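Side-chain contact in Lin1840 protein (Listeria innocua serovar 6a, PDB 4ZOC), which probably hydrolyses terminal, non-reducing beta-D-glucosyl residues to release glucose, as a family 3 beta-glucosidase involved in beta-1,2-glucan metabolism: residues S547-M552 and V641-L646. The protein carries 2 engineered substitutions. Numbering follows the deposited sequence.
Sequences SGKLSM and VIQVYL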
loop_
_atom_site.group_PDB
_atom_site.type_symbol
_atom_site.label_atom_id
_atom_site.label_comp_id
_atom_site.label_asym_id
_atom_site.label_seq_id
_atom_site.Cartn_x
_atom_site.Cartn_y
_atom_site.Cartn_z
ATOM N N SER A 547 23.333 -9.263 -20.239
ATOM C CA SER A 547 23.908 -9.379 -18.969
ATOM C C SER A 547 23.262 -8.633 -17.853
ATOM O O SER A 547 23.753 -8.665 -16.707
ATOM C CB SER A 547 25.388 -9.022 -19.021
ATOM O OG SER A 547 25.594 -7.652 -19.247
ATOM N N GLY A 548 22.143 -7.972 -18.159
ATOM C CA GLY A 548 21.329 -7.292 -17.163
ATOM C C GLY A 548 20.493 -8.224 -16.274
ATOM O O GLY A 548 20.224 -9.387 -16.609
ATOM N N LYS A 549 20.180 -7.715 -15.064
ATOM C CA LYS A 549 19.427 -8.476 -14.038
ATOM C C LYS A 549 18.353 -7.524 -13.576
ATOM O O LYS A 549 18.524 -6.288 -13.579
ATOM C CB LYS A 549 20.257 -8.854 -12.802
ATOM C CG LYS A 549 21.506 -9.676 -13.078
ATOM C CD LYS A 549 21.223 -11.026 -13.740
ATOM C CE LYS A 549 22.455 -11.904 -13.584
ATOM N NZ LYS A 549 22.310 -13.295 -14.180
ATOM N N LEU A 550 17.197 -8.052 -13.273
ATOM C CA LEU A 550 16.112 -7.177 -12.827
ATOM C C LEU A 550 16.481 -6.443 -11.541
ATOM O O LEU A 550 16.901 -7.086 -10.576
ATOM C CB LEU A 550 14.805 -7.978 -12.684
ATOM C CG LEU A 550 14.160 -8.464 -13.981
ATOM C CD1 LEU A 550 12.876 -9.235 -13.526
ATOM C CD2 LEU A 550 13.826 -7.410 -15.012
ATOM N N SER A 551 16.308 -5.117 -11.562
ATOM C CA SER A 551 16.443 -4.314 -10.328
ATOM C C SER A 551 15.084 -3.976 -9.674
ATOM O O SER A 551 15.014 -3.310 -8.580
ATOM C CB SER A 551 17.277 -3.091 -10.670
ATOM O OG SER A 551 16.482 -2.235 -11.412
ATOM N N MET A 552 13.997 -4.461 -10.309
ATOM C CA MET A 552 12.648 -4.360 -9.778
ATOM C C MET A 552 11.855 -5.614 -10.162
ATOM O O MET A 552 11.925 -6.084 -11.296
ATOM C CB MET A 552 12.001 -3.088 -10.247
ATOM C CG MET A 552 10.750 -2.700 -9.487
ATOM S SD MET A 552 10.100 -1.092 -9.985
ATOM C CE MET A 552 8.889 -0.893 -8.672
ATOM N N VAL A 641 26.469 -11.411 -12.971
ATOM C CA VAL A 641 26.384 -10.497 -11.787
ATOM C C VAL A 641 26.356 -11.351 -10.561
ATOM O O VAL A 641 25.320 -11.941 -10.214
ATOM C CB VAL A 641 25.171 -9.498 -11.856
ATOM C CG1 VAL A 641 25.135 -8.573 -10.622
ATOM C CG2 VAL A 641 25.267 -8.681 -13.094
ATOM N N ILE A 642 27.512 -11.388 -9.863
ATOM C CA ILE A 642 27.593 -12.088 -8.557
ATOM C C ILE A 642 26.920 -11.162 -7.538
ATOM O O ILE A 642 27.227 -9.972 -7.507
ATOM C CB ILE A 642 29.019 -12.363 -8.120
ATOM C CG1 ILE A 642 29.735 -13.208 -9.194
ATOM C CG2 ILE A 642 29.024 -12.925 -6.724
ATOM C CD1 ILE A 642 31.261 -13.370 -9.051
ATOM N N GLN A 643 25.979 -11.708 -6.771
ATOM C CA GLN A 643 25.210 -10.994 -5.737
ATOM C C GLN A 643 25.430 -11.640 -4.388
ATOM O O GLN A 643 25.356 -12.869 -4.286
ATOM C CB GLN A 643 23.707 -11.000 -6.072
ATOM C CG GLN A 643 23.442 -10.375 -7.437
ATOM C CD GLN A 643 22.203 -10.824 -8.110
ATOM O OE1 GLN A 643 21.134 -10.918 -7.513
ATOM N NE2 GLN A 643 22.312 -11.053 -9.375
ATOM N N VAL A 644 25.613 -10.801 -3.370
ATOM C CA VAL A 644 25.709 -11.288 -1.976
ATOM C C VAL A 644 24.630 -10.630 -1.145
ATOM O O VAL A 644 24.546 -9.394 -1.065
ATOM C CB VAL A 644 27.092 -11.020 -1.377
ATOM C CG1 VAL A 644 27.173 -11.563 0.028
ATOM C CG2 VAL A 644 28.185 -11.557 -2.283
ATOM N N TYR A 645 23.850 -11.496 -0.474
ATOM C CA TYR A 645 22.799 -11.108 0.413
ATOM C C TYR A 645 23.060 -11.538 1.860
ATOM O O TYR A 645 23.714 -12.571 2.155
ATOM C CB TYR A 645 21.479 -11.710 -0.087
ATOM C CG TYR A 645 21.048 -11.340 -1.482
ATOM C CD1 TYR A 645 21.514 -12.042 -2.563
ATOM C CD2 TYR A 645 20.082 -10.377 -1.686
ATOM C CE1 TYR A 645 21.107 -11.751 -3.861
ATOM C CE2 TYR A 645 19.696 -10.001 -2.978
ATOM C CZ TYR A 645 20.193 -10.693 -4.040
ATOM O OH TYR A 645 19.819 -10.394 -5.302
ATOM N N LEU A 646 22.606 -10.723 2.759
ATOM C CA LEU A 646 22.596 -11.037 4.156
ATOM C C LEU A 646 21.135 -11.096 4.764
ATOM O O LEU A 646 20.221 -10.298 4.385
ATOM C CB LEU A 646 23.371 -9.975 4.860
ATOM C CG LEU A 646 24.236 -10.362 6.042
ATOM C CD1 LEU A 646 25.195 -11.523 5.644
ATOM C CD2 LEU A 646 24.952 -9.083 6.443
#
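Lys549 lays its aliphatic chain along Val641, the two side chains running antiparallel as they pass, where a loop of the glycoside hydrolase family 3 C-terminal domain meets strand 638-648 of the fibronectin type III-like domain. The close part is purely van der Waals: Lys549 CG lies 3.9 Å from Val641 CB, and Lys549 CE returns to within 4.0 Å of the same Val641 CB. A bend at chi2 (-61°) folds the lysine so that both carbons reach the valine. Val641 CG2 also rests 3.9 Å from the backbone Ser547 O, and Phe110 touches both Lys549 and Val641. Toward Gln643 the contact is less extensive, Gln643 NE2 coming nearest at 4.0 Å from Lys549 CG. That amide is held mainly from its own strand: Gln643 NE2 donates to Val641 O at 3.2 Å, from above the carbonyl plane, with a further, weak hydrogen bond to Gly599 O, while Tyr645 OH donates in the carbonyl plane to Gln643 OE1 at 2.6 Å. Beyond the methylenes, which do the packing, Lys549 NZ forms a salt bridge with Glu640 and a hydrogen bond to Gly601 O, probably offsetting the cost of bringing a lysine into a buried domain interface.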